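Local coordinates for carbohydrate-binding protein (Flavonifractor plautii, PDB 6N1B) that removes the acetyl group from N-acetylgalactosamine of the blood group A antigen, a step in the gut bacterial pathway that converts A to O type blood, at residues His54-Val59 with His272-Tyr277; Tyr67-Val72 with Thr351-Tyr356; Pro207-Asp212 with Phe218-Asn223. All coordinates share one frame; numbering follows the deposited sequence.

Contact 1: residues His54-Val59 with His272-Tyr277. With CA (calcium ion), chain D; CA (calcium ion), chain C.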
loop_
_atom_site.group_PDB
_atom_site.type_symbol
_atom_site.label_atom_id
_atom_site.label_comp_id
_atom_site.label_asym_id
_atom_site.label_seq_id
_atom_site.Cartn_x
_atom_site.Cartn_y
_atom_site.Cartn_z
ATOM N N HIS A 54 4.810 -2.318 2.987
ATOM C CA HIS A 54 3.826 -1.817 2.032
ATOM C C HIS A 54 2.642 -2.766 1.760
ATOM O O HIS A 54 2.396 -3.225 0.640
ATOM C CB HIS A 54 4.494 -1.387 0.737
ATOM C CG HIS A 54 3.728 -0.461 -0.167
ATOM N ND1 HIS A 54 2.527 -0.706 -0.839
ATOM C CD2 HIS A 54 4.215 0.780 -0.517
ATOM C CE1 HIS A 54 2.313 0.422 -1.572
ATOM N NE2 HIS A 54 3.287 1.296 -1.359
ATOM N N PRO A 55 1.899 -3.077 2.840
ATOM C CA PRO A 55 0.725 -3.854 2.646
ATOM C C PRO A 55 -0.331 -3.055 1.878
ATOM O O PRO A 55 -0.417 -1.846 2.062
ATOM C CB PRO A 55 0.220 -4.176 4.044
ATOM C CG PRO A 55 0.657 -2.934 4.805
ATOM C CD PRO A 55 2.004 -2.576 4.231
ATOM N N ASP A 56 -1.260 -3.790 1.253
ATOM C CA ASP A 56 -2.533 -3.228 0.812
ATOM C C ASP A 56 -3.651 -4.270 1.040
ATOM O O ASP A 56 -3.512 -5.388 0.468
ATOM C CB ASP A 56 -2.492 -2.723 -0.622
ATOM C CG ASP A 56 -3.634 -1.736 -0.832
ATOM O OD1 ASP A 56 -3.763 -0.763 -0.061
ATOM O OD2 ASP A 56 -4.499 -1.999 -1.739
ATOM N N VAL A 57 -4.590 -3.883 1.902
ATOM C CA VAL A 57 -5.570 -4.853 2.320
ATOM C C VAL A 57 -6.926 -4.530 1.703
ATOM O O VAL A 57 -7.290 -3.350 1.595
ATOM C CB VAL A 57 -5.672 -4.814 3.861
ATOM C CG1 VAL A 57 -6.726 -5.768 4.383
ATOM C CG2 VAL A 57 -4.342 -5.235 4.476
ATOM N N VAL A 58 -7.639 -5.567 1.259
ATOM C CA VAL A 58 -9.005 -5.489 0.782
ATOM C C VAL A 58 -9.896 -6.240 1.791
ATOM O O VAL A 58 -9.614 -7.395 2.075
ATOM C CB VAL A 58 -9.152 -6.101 -0.619
ATOM C CG1 VAL A 58 -10.626 -6.102 -1.024
ATOM C CG2 VAL A 58 -8.296 -5.389 -1.683
ATOM N N VAL A 59 -10.861 -5.506 2.332
ATOM C CA VAL A 59 -11.839 -6.085 3.264
ATOM C C VAL A 59 -13.201 -6.155 2.591
ATOM O O VAL A 59 -13.731 -5.117 2.229
ATOM C CB VAL A 59 -11.939 -5.282 4.605
ATOM C CG1 VAL A 59 -12.859 -6.024 5.595
ATOM C CG2 VAL A 59 -10.553 -5.086 5.174
ATOM N N HIS A 272 4.415 8.086 0.379
ATOM C CA HIS A 272 3.620 6.946 -0.042
ATOM C C HIS A 272 2.217 7.152 0.547
ATOM O O HIS A 272 2.035 7.884 1.525
ATOM C CB HIS A 272 4.228 5.606 0.394
ATOM C CG HIS A 272 5.293 5.037 -0.418
ATOM N ND1 HIS A 272 6.037 5.732 -1.344
ATOM C CD2 HIS A 272 5.769 3.758 -0.443
ATOM C CE1 HIS A 272 6.893 4.888 -1.933
ATOM N NE2 HIS A 272 6.762 3.679 -1.424
ATOM N N GLN A 273 1.197 6.493 -0.024
ATOM C CA GLN A 273 -0.193 6.761 0.408
ATOM C C GLN A 273 -1.140 5.634 -0.000
ATOM O O GLN A 273 -0.857 4.889 -0.928
ATOM C CB GLN A 273 -0.710 8.075 -0.182
ATOM C CG GLN A 273 -0.660 8.146 -1.724
ATOM C CD GLN A 273 0.706 8.465 -2.322
ATOM O OE1 GLN A 273 1.453 9.331 -1.776
ATOM N NE2 GLN A 273 1.050 7.795 -3.462
ATOM N N ASP A 274 -2.267 5.594 0.743
ATOM C CA ASP A 274 -3.399 4.691 0.432
ATOM C C ASP A 274 -4.635 5.589 0.561
ATOM O O ASP A 274 -4.799 6.340 1.501
ATOM C CB ASP A 274 -3.479 3.534 1.440
ATOM C CG ASP A 274 -4.551 2.516 1.104
ATOM O OD1 ASP A 274 -4.710 2.203 -0.120
ATOM O OD2 ASP A 274 -5.178 1.966 2.031
ATOM N N VAL A 275 -5.527 5.377 -0.391
ATOM C CA VAL A 275 -6.839 6.133 -0.422
ATOM C C VAL A 275 -8.006 5.161 -0.374
ATOM O O VAL A 275 -7.961 4.092 -0.971
ATOM C CB VAL A 275 -6.938 7.028 -1.664
ATOM C CG1 VAL A 275 -8.260 7.807 -1.712
ATOM C CG2 VAL A 275 -5.752 7.990 -1.730
ATOM N N GLN A 276 -9.079 5.562 0.321
ATOM C CA GLN A 276 -10.361 4.854 0.294
ATOM C C GLN A 276 -11.481 5.864 0.052
ATOM O O GLN A 276 -11.444 6.946 0.615
ATOM C CB GLN A 276 -10.631 4.153 1.620
ATOM C CG GLN A 276 -9.729 2.979 1.932
ATOM C CD GLN A 276 -10.193 1.752 1.251
ATOM O OE1 GLN A 276 -11.153 1.086 1.692
ATOM N NE2 GLN A 276 -9.589 1.429 0.067
ATOM N N TYR A 277 -12.491 5.445 -0.732
ATOM C CA TYR A 277 -13.778 6.145 -0.641
ATOM C C TYR A 277 -14.545 5.491 0.578
ATOM O O TYR A 277 -14.645 4.238 0.572
ATOM C CB TYR A 277 -14.605 6.127 -1.920
ATOM C CG TYR A 277 -15.849 6.945 -1.720
ATOM C CD1 TYR A 277 -15.837 8.378 -1.746
ATOM C CD2 TYR A 277 -17.069 6.308 -1.452
ATOM C CE1 TYR A 277 -16.995 9.127 -1.452
ATOM C CE2 TYR A 277 -18.220 7.042 -1.224
ATOM C CZ TYR A 277 -18.196 8.399 -1.183
ATOM O OH TYR A 277 -19.304 9.149 -0.915
HETATM CA CA CA D . -5.598 0.275 -1.285
HETATM CA CA CA C . 7.864 2.031 -2.092
HETATM O O HOH W 1 -6.774 0.372 0.741
HETATM O O HOH W 2 9.573 2.317 -1.093
HETATM O O HOH W 3 7.066 0.699 -0.601
HETATM O O HOH W 4 9.336 0.542 -2.560
HETATM O O HOH W 5 8.528 3.243 -3.729
#
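Asp56 and Asp274 reach out from two strands that share no hydrogen bond and meet on one calcium ion. Asp56 grips it with both oxygens, OD1 at 2.4 Å and OD2 at 2.6 Å, whereas Asp274 supplies OD1 alone, also at 2.4 Å. Both aspartates carry CG anti to the backbone N (Asp56 chi1 -160°), which brings their carboxylates to the ion. The two carboxylate planes stand 87° apart. Asp56 OD1 and Asp274 OD1 come within 3.1 Å of each other, a closeness of two acceptors that the shared metal makes tolerable. Asp274 OD2 stays off the ion and accepts a hydrogen bond of 2.6 Å from water 1, itself a ligand. Asp122 is a further ligand, and eight atoms in all surround the ion.

Farther along the strands His54 and His272 meet, ring centres 5.3 Å apart and planes at 74°, with His272 at the edge of the His54 ring. His272 NE2 binds the second calcium ion at 2.1 Å; Asp120 and four waters complete six ligands. Waters 3 and 5 lie close to the plane of the imidazole, and water 4 sits across the ion from NE2.

The next shell fixes the aspartates. Arg336 NH1 and Ser338 OG both donate to Asp56 OD1, the backbone N of Met123 donates to OD2, and the backbone of Phe339 is the main polar partner of Asp274 beyond the ion site. Arg336 also spans the gap between the strands, bonding Pro55 O with NH1 and Gln273 O with NH2. Both strands are innermost in their sheets, so the first ion lies where blades of a five-bladed beta-propeller converge, a central metal site; the second ion belongs to the glycan-binding end, with the alpha-galactose about 5 Å from the His272 side chain.

Contact 2: residues Tyr67-Val72 with Thr351-Tyr356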
loop_
_atom_site.group_PDB
_atom_site.type_symbol
_atom_site.label_atom_id
_atom_site.label_comp_id
_atom_site.label_asym_id
_atom_site.label_seq_id
_atom_site.Cartn_x
_atom_site.Cartn_y
_atom_site.Cartn_z
ATOM N N TYR A 67 -12.378 -16.262 1.632
ATOM C CA TYR A 67 -11.883 -15.322 2.652
ATOM C C TYR A 67 -12.437 -13.895 2.462
ATOM O O TYR A 67 -12.515 -13.449 1.285
ATOM C CB TYR A 67 -10.344 -15.235 2.626
ATOM C CG TYR A 67 -9.656 -16.530 2.906
ATOM C CD1 TYR A 67 -9.478 -16.913 4.229
ATOM C CD2 TYR A 67 -9.208 -17.353 1.907
ATOM C CE1 TYR A 67 -8.922 -18.158 4.485
ATOM C CE2 TYR A 67 -8.512 -18.553 2.176
ATOM C CZ TYR A 67 -8.393 -18.948 3.478
ATOM O OH TYR A 67 -7.777 -20.153 3.760
ATOM N N ARG A 68 -12.731 -13.215 3.523
ATOM C CA ARG A 68 -13.202 -11.849 3.453
ATOM C C ARG A 68 -12.033 -10.836 3.425
ATOM O O ARG A 68 -12.255 -9.662 3.052
ATOM C CB ARG A 68 -14.095 -11.459 4.687
ATOM C CG ARG A 68 -15.415 -12.178 4.638
ATOM C CD ARG A 68 -16.290 -11.604 5.811
ATOM N NE ARG A 68 -17.384 -12.488 6.169
ATOM C CZ ARG A 68 -18.361 -12.093 7.014
ATOM N NH1 ARG A 68 -18.370 -10.833 7.519
ATOM N NH2 ARG A 68 -19.259 -13.002 7.378
ATOM N N TYR A 69 -10.796 -11.245 3.777
ATOM C CA TYR A 69 -9.633 -10.345 3.758
ATOM C C TYR A 69 -8.644 -10.891 2.783
ATOM O O TYR A 69 -8.221 -12.068 2.805
ATOM C CB TYR A 69 -8.965 -10.264 5.085
ATOM C CG TYR A 69 -9.799 -9.783 6.233
ATOM C CD1 TYR A 69 -10.702 -10.600 6.909
ATOM C CD2 TYR A 69 -9.666 -8.495 6.811
ATOM C CE1 TYR A 69 -11.389 -10.194 8.039
ATOM C CE2 TYR A 69 -10.290 -8.067 7.919
ATOM C CZ TYR A 69 -11.178 -8.926 8.539
ATOM O OH TYR A 69 -11.796 -8.516 9.708
ATOM N N TRP A 70 -8.153 -9.989 1.899
ATOM C CA TRP A 70 -7.090 -10.296 0.902
ATOM C C TRP A 70 -6.044 -9.212 1.012
ATOM O O TRP A 70 -6.454 -8.022 1.124
ATOM C CB TRP A 70 -7.657 -10.373 -0.503
ATOM C CG TRP A 70 -8.461 -11.645 -0.662
ATOM C CD1 TRP A 70 -9.753 -11.901 -0.247
ATOM C CD2 TRP A 70 -7.935 -12.880 -1.169
ATOM N NE1 TRP A 70 -10.024 -13.222 -0.457
ATOM C CE2 TRP A 70 -8.967 -13.854 -1.047
ATOM C CE3 TRP A 70 -6.736 -13.275 -1.740
ATOM C CZ2 TRP A 70 -8.776 -15.196 -1.438
ATOM C CZ3 TRP A 70 -6.569 -14.585 -2.179
ATOM C CH2 TRP A 70 -7.581 -15.508 -2.020
ATOM N N ALA A 71 -4.763 -9.553 0.970
ATOM C CA ALA A 71 -3.736 -8.555 1.026
ATOM C C ALA A 71 -2.704 -8.843 -0.047
ATOM O O ALA A 71 -2.299 -9.983 -0.278
ATOM C CB ALA A 71 -3.095 -8.451 2.416
ATOM N N VAL A 72 -2.189 -7.743 -0.633
ATOM C CA VAL A 72 -0.942 -7.796 -1.415
ATOM C C VAL A 72 0.140 -7.051 -0.634
ATOM O O VAL A 72 -0.186 -6.145 0.146
ATOM C CB VAL A 72 -1.181 -7.204 -2.817
ATOM C CG1 VAL A 72 -1.489 -5.677 -2.785
ATOM C CG2 VAL A 72 0.010 -7.531 -3.796
ATOM N N THR A 351 -14.945 2.323 12.746
ATOM C CA THR A 351 -13.670 1.985 13.312
ATOM C C THR A 351 -12.618 2.058 12.171
ATOM O O THR A 351 -12.791 1.467 11.147
ATOM C CB THR A 351 -13.732 0.573 13.899
ATOM O OG1 THR A 351 -14.721 0.480 14.918
ATOM C CG2 THR A 351 -12.409 0.172 14.486
ATOM N N MET A 352 -11.521 2.793 12.478
ATOM C CA MET A 352 -10.384 2.886 11.550
ATOM C C MET A 352 -9.480 1.669 11.829
ATOM O O MET A 352 -8.913 1.581 12.946
ATOM C CB MET A 352 -9.664 4.171 11.755
ATOM C CG MET A 352 -10.410 5.265 11.098
ATOM S SD MET A 352 -10.396 5.432 9.335
ATOM C CE MET A 352 -8.752 6.027 9.039
ATOM N N ARG A 353 -9.298 0.828 10.826
ATOM C CA ARG A 353 -8.456 -0.390 10.881
ATOM C C ARG A 353 -7.257 -0.136 10.012
ATOM O O ARG A 353 -7.445 0.080 8.812
ATOM C CB ARG A 353 -9.212 -1.610 10.499
ATOM C CG ARG A 353 -10.464 -1.865 11.368
ATOM C CD ARG A 353 -11.167 -3.140 11.033
ATOM N NE ARG A 353 -10.349 -4.296 11.322
ATOM C CZ ARG A 353 -10.723 -5.520 10.990
ATOM N NH1 ARG A 353 -11.846 -5.754 10.426
ATOM N NH2 ARG A 353 -9.901 -6.599 11.253
ATOM N N VAL A 354 -6.034 -0.161 10.580
ATOM C CA VAL A 354 -4.850 0.282 9.861
ATOM C C VAL A 354 -3.812 -0.779 9.892
ATOM O O VAL A 354 -3.279 -1.127 10.990
ATOM C CB VAL A 354 -4.308 1.624 10.355
ATOM C CG1 VAL A 354 -3.095 2.062 9.561
ATOM C CG2 VAL A 354 -5.452 2.684 10.358
ATOM N N TRP A 355 -3.414 -1.329 8.775
ATOM C CA TRP A 355 -2.249 -2.268 8.615
ATOM C C TRP A 355 -1.113 -1.390 8.243
ATOM O O TRP A 355 -1.060 -0.814 7.145
ATOM C CB TRP A 355 -2.575 -3.354 7.603
ATOM C CG TRP A 355 -3.657 -4.304 8.049
ATOM C CD1 TRP A 355 -3.428 -5.504 8.627
ATOM C CD2 TRP A 355 -5.097 -4.144 7.972
ATOM N NE1 TRP A 355 -4.654 -6.061 8.949
ATOM C CE2 TRP A 355 -5.685 -5.281 8.528
ATOM C CE3 TRP A 355 -5.962 -3.151 7.456
ATOM C CZ2 TRP A 355 -7.052 -5.419 8.643
ATOM C CZ3 TRP A 355 -7.292 -3.300 7.531
ATOM C CH2 TRP A 355 -7.842 -4.431 8.140
ATOM N N TYR A 356 -0.165 -1.164 9.197
ATOM C CA TYR A 356 0.939 -0.261 8.989
ATOM C C TYR A 356 2.233 -0.962 8.824
ATOM O O TYR A 356 2.533 -1.891 9.595
ATOM C CB TYR A 356 1.024 0.833 10.071
ATOM C CG TYR A 356 1.592 0.472 11.435
ATOM C CD1 TYR A 356 0.764 -0.051 12.434
ATOM C CD2 TYR A 356 2.848 0.753 11.740
ATOM C CE1 TYR A 356 1.259 -0.284 13.742
ATOM C CE2 TYR A 356 3.349 0.578 13.013
ATOM C CZ TYR A 356 2.596 0.094 14.022
ATOM O OH TYR A 356 3.032 -0.086 15.293
#
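Tyr69, the residue most covered here, presents its hydroxyl to the end of Arg353. Both terminal nitrogens converge on that single oxygen: Arg353 NH1 donates to Tyr69 OH at 2.9 Å, and Arg353 NH2 donates to the same OH at 3.1 Å, the second bond being the more bent. The hydroxyl lies only 7° out of the guanidinium plane, while the phenol ring is turned 77° against it, so the two flat groups meet nearly at a right angle.

A bend in the arginine chain, chi3 65°, brings one guanidinium face against the rim of the Trp355 indole on its own strand, CH2 of Trp355 lying 3.9 Å from the guanidinium plane and off its centre. The same indole meets the tyrosine ring obliquely, Trp355 CZ2 lying 4.2 Å from Tyr69 CE2. Rotation of the guanidinium is further restrained by a salt bridge from NH1 to Glu342 and a bond from NE to Tyr391 OH, whereas Trp355 NE1 donates to Gly94 O.

Tyr69 stands on the middle strand, 67-75, of the first propeller sheet, packed beside Val59 of strand 52-60. Arg353 and Trp355 belong to strand 351-361 of the last sheet, between strands 333-342 and 385-395, so this contact spans the seam where the first and last blades meet.

Contact 3: residues Pro207-Asp212 with Phe218-Asn223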
loop_
_atom_site.group_PDB
_atom_site.type_symbol
_atom_site.label_atom_id
_atom_site.label_comp_id
_atom_site.label_asym_id
_atom_site.label_seq_id
_atom_site.Cartn_x
_atom_site.Cartn_y
_atom_site.Cartn_z
ATOM N N PRO A 207 1.272 3.852 -6.191
ATOM C CA PRO A 207 -0.103 3.983 -6.787
ATOM C C PRO A 207 -1.192 3.453 -5.902
ATOM O O PRO A 207 -1.006 2.368 -5.286
ATOM C CB PRO A 207 0.058 3.136 -8.086
ATOM C CG PRO A 207 1.090 2.141 -7.791
ATOM C CD PRO A 207 2.099 2.914 -6.960
ATOM N N THR A 208 -2.291 4.134 -5.776
ATOM C CA THR A 208 -3.390 3.675 -4.943
ATOM C C THR A 208 -4.644 3.912 -5.736
ATOM O O THR A 208 -4.859 5.042 -6.248
ATOM C CB THR A 208 -3.343 4.285 -3.532
ATOM O OG1 THR A 208 -4.468 3.885 -2.774
ATOM C CG2 THR A 208 -3.313 5.786 -3.502
ATOM N N ILE A 209 -5.496 2.896 -5.856
ATOM C CA ILE A 209 -6.672 2.906 -6.729
ATOM C C ILE A 209 -7.969 2.792 -5.959
ATOM O O ILE A 209 -8.057 2.013 -5.004
ATOM C CB ILE A 209 -6.509 1.760 -7.763
ATOM C CG1 ILE A 209 -5.303 1.898 -8.643
ATOM C CG2 ILE A 209 -7.786 1.689 -8.635
ATOM C CD1 ILE A 209 -3.922 1.500 -8.070
ATOM N N VAL A 210 -8.949 3.556 -6.360
ATOM C CA VAL A 210 -10.332 3.508 -5.861
ATOM C C VAL A 210 -11.254 3.582 -7.052
ATOM O O VAL A 210 -11.052 4.338 -7.991
ATOM C CB VAL A 210 -10.626 4.687 -4.894
ATOM C CG1 VAL A 210 -12.126 4.801 -4.539
ATOM C CG2 VAL A 210 -9.793 4.598 -3.662
ATOM N N TYR A 211 -12.315 2.767 -7.006
ATOM C CA TYR A 211 -13.471 2.948 -7.910
ATOM C C TYR A 211 -14.443 3.890 -7.334
ATOM O O TYR A 211 -15.002 3.695 -6.275
ATOM C CB TYR A 211 -14.125 1.593 -8.217
ATOM C CG TYR A 211 -15.274 1.830 -9.227
ATOM C CD1 TYR A 211 -14.961 2.016 -10.556
ATOM C CD2 TYR A 211 -16.604 1.855 -8.849
ATOM C CE1 TYR A 211 -15.966 2.244 -11.510
ATOM C CE2 TYR A 211 -17.629 2.044 -9.768
ATOM C CZ TYR A 211 -17.304 2.278 -11.062
ATOM O OH TYR A 211 -18.258 2.470 -12.043
ATOM N N ASP A 212 -14.628 5.059 -8.031
ATOM C CA ASP A 212 -15.612 6.048 -7.676
ATOM C C ASP A 212 -16.998 5.623 -8.310
ATOM O O ASP A 212 -17.125 5.712 -9.540
ATOM C CB ASP A 212 -15.173 7.421 -8.173
ATOM C CG ASP A 212 -16.177 8.574 -8.007
ATOM O OD1 ASP A 212 -17.336 8.356 -7.924
ATOM O OD2 ASP A 212 -15.677 9.790 -8.011
ATOM N N PHE A 218 -12.487 4.681 -12.393
ATOM C CA PHE A 218 -11.367 4.342 -11.530
ATOM C C PHE A 218 -10.444 5.557 -11.378
ATOM O O PHE A 218 -10.195 6.274 -12.385
ATOM C CB PHE A 218 -10.567 3.135 -12.097
ATOM C CG PHE A 218 -11.344 1.846 -12.117
ATOM C CD1 PHE A 218 -12.267 1.537 -13.090
ATOM C CD2 PHE A 218 -11.158 0.932 -11.078
ATOM C CE1 PHE A 218 -12.943 0.341 -13.112
ATOM C CE2 PHE A 218 -11.854 -0.293 -11.104
ATOM C CZ PHE A 218 -12.739 -0.549 -12.121
ATOM N N ILE A 219 -9.884 5.737 -10.195
ATOM C CA ILE A 219 -8.959 6.785 -9.881
ATOM C C ILE A 219 -7.696 6.190 -9.337
ATOM O O ILE A 219 -7.758 5.295 -8.462
ATOM C CB ILE A 219 -9.553 7.838 -8.920
ATOM C CG1 ILE A 219 -10.952 8.265 -9.350
ATOM C CG2 ILE A 219 -8.614 8.988 -8.778
ATOM C CD1 ILE A 219 -11.666 9.185 -8.385
ATOM N N LEU A 220 -6.546 6.675 -9.780
ATOM C CA LEU A 220 -5.249 6.216 -9.286
ATOM C C LEU A 220 -4.465 7.450 -8.835
ATOM O O LEU A 220 -4.305 8.395 -9.630
ATOM C CB LEU A 220 -4.509 5.450 -10.379
ATOM C CG LEU A 220 -3.119 4.850 -10.032
ATOM C CD1 LEU A 220 -2.834 3.662 -10.983
ATOM C CD2 LEU A 220 -1.980 5.831 -10.096
ATOM N N TRP A 221 -4.040 7.511 -7.573
ATOM C CA TRP A 221 -3.169 8.547 -7.070
ATOM C C TRP A 221 -1.753 8.001 -6.896
ATOM O O TRP A 221 -1.570 6.832 -6.520
ATOM C CB TRP A 221 -3.610 9.051 -5.706
ATOM C CG TRP A 221 -4.974 9.710 -5.677
ATOM C CD1 TRP A 221 -5.260 11.051 -5.707
ATOM C CD2 TRP A 221 -6.278 9.056 -5.519
ATOM N NE1 TRP A 221 -6.600 11.259 -5.618
ATOM C CE2 TRP A 221 -7.261 10.060 -5.493
ATOM C CE3 TRP A 221 -6.692 7.757 -5.475
ATOM C CZ2 TRP A 221 -8.607 9.788 -5.362
ATOM C CZ3 TRP A 221 -8.033 7.473 -5.359
ATOM C CH2 TRP A 221 -8.980 8.456 -5.303
ATOM N N ALA A 222 -0.762 8.791 -7.239
ATOM C CA ALA A 222 0.615 8.374 -7.127
ATOM C C ALA A 222 1.478 9.580 -6.760
ATOM O O ALA A 222 1.073 10.728 -6.990
ATOM C CB ALA A 222 1.126 7.709 -8.423
ATOM N N ASN A 223 2.666 9.324 -6.181
ATOM C CA ASN A 223 3.578 10.414 -5.794
ATOM C C ASN A 223 4.648 10.592 -6.858
ATOM O O ASN A 223 5.371 9.665 -7.242
ATOM C CB ASN A 223 4.184 10.116 -4.433
ATOM C CG ASN A 223 5.072 11.176 -3.929
ATOM O OD1 ASN A 223 4.885 12.368 -4.290
ATOM N ND2 ASN A 223 5.999 10.833 -3.057
#
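Tyr211 drives a ring edge into the face of Phe218: its CD1 hovers 3.5 Å above the Phe218 plane, right over the centre, with the rings tilted 63° in an edge-to-face pair. The first torsions bring this about, since Tyr211 CG extends anti to N (chi1 -177°) while Phe218 CG lies beside its own N (-66°), which brings the Phe218 face against the tyrosine edge. On the same face of the sheet Ile209 fills the next hollow, its CD1 meeting Leu220 CD1 at 3.8 Å as its CG2 brushes the Phe218 edge. The other leucine methyl, CD2, packs against Pro207 CB at 3.9 Å.

Behind this layer runs a regular antiparallel hairpin, the inner and second strands of one propeller blade. Thr208 with Trp221 and Val210 with Ile219 are hydrogen-bonded pairs, each joined in both directions; Thr208 N to Trp221 O measures 2.9 Å.

The opposite face is dominated by the indole of Trp221, laid flat along the hairpin. Val210 CB abuts its rim in plane, 3.8 Å from Trp221 CZ3, and Ile219 CG2 lies against one ring face, 3.4 Å from the plane and toward the rim, so the indole is wedged at its edge and pressed from one side. Its NE1 is bonded to Gly309 O. Ile219 CD1 reaches on to Asp212 CB at 3.9 Å, beside the carboxylate that Arg215 holds in a salt bridge. Thr208 turns its OG1 to Val275 N and to the calcium ligands Asp122 and Asp274, leaving CG2 to lie 4.0 Å from Trp221 CB.

Contact 1 lies near the propeller axis, with the other two flanking it. Its centre is about 8 Å from that of contact 2, and strands 52-60 and 67-75, one from each contact, are neighbours in one sheet: Val58 N to Trp70 O, at 2.7 Å, is a probable hydrogen bond between them, and Pro55 also packs on Trp355. Contact 3, its centre about 10 Å from that of contact 1, reaches the central calcium site through Thr208 OG1, which lies 3.2 Å from the ligand atom Asp274 OD1, a probable hydrogen bond. Contacts 2 and 3, centres about 17 Å apart, do not touch. Contact 1 alone supplies a ligand, His272, to the metal beside the trisaccharide.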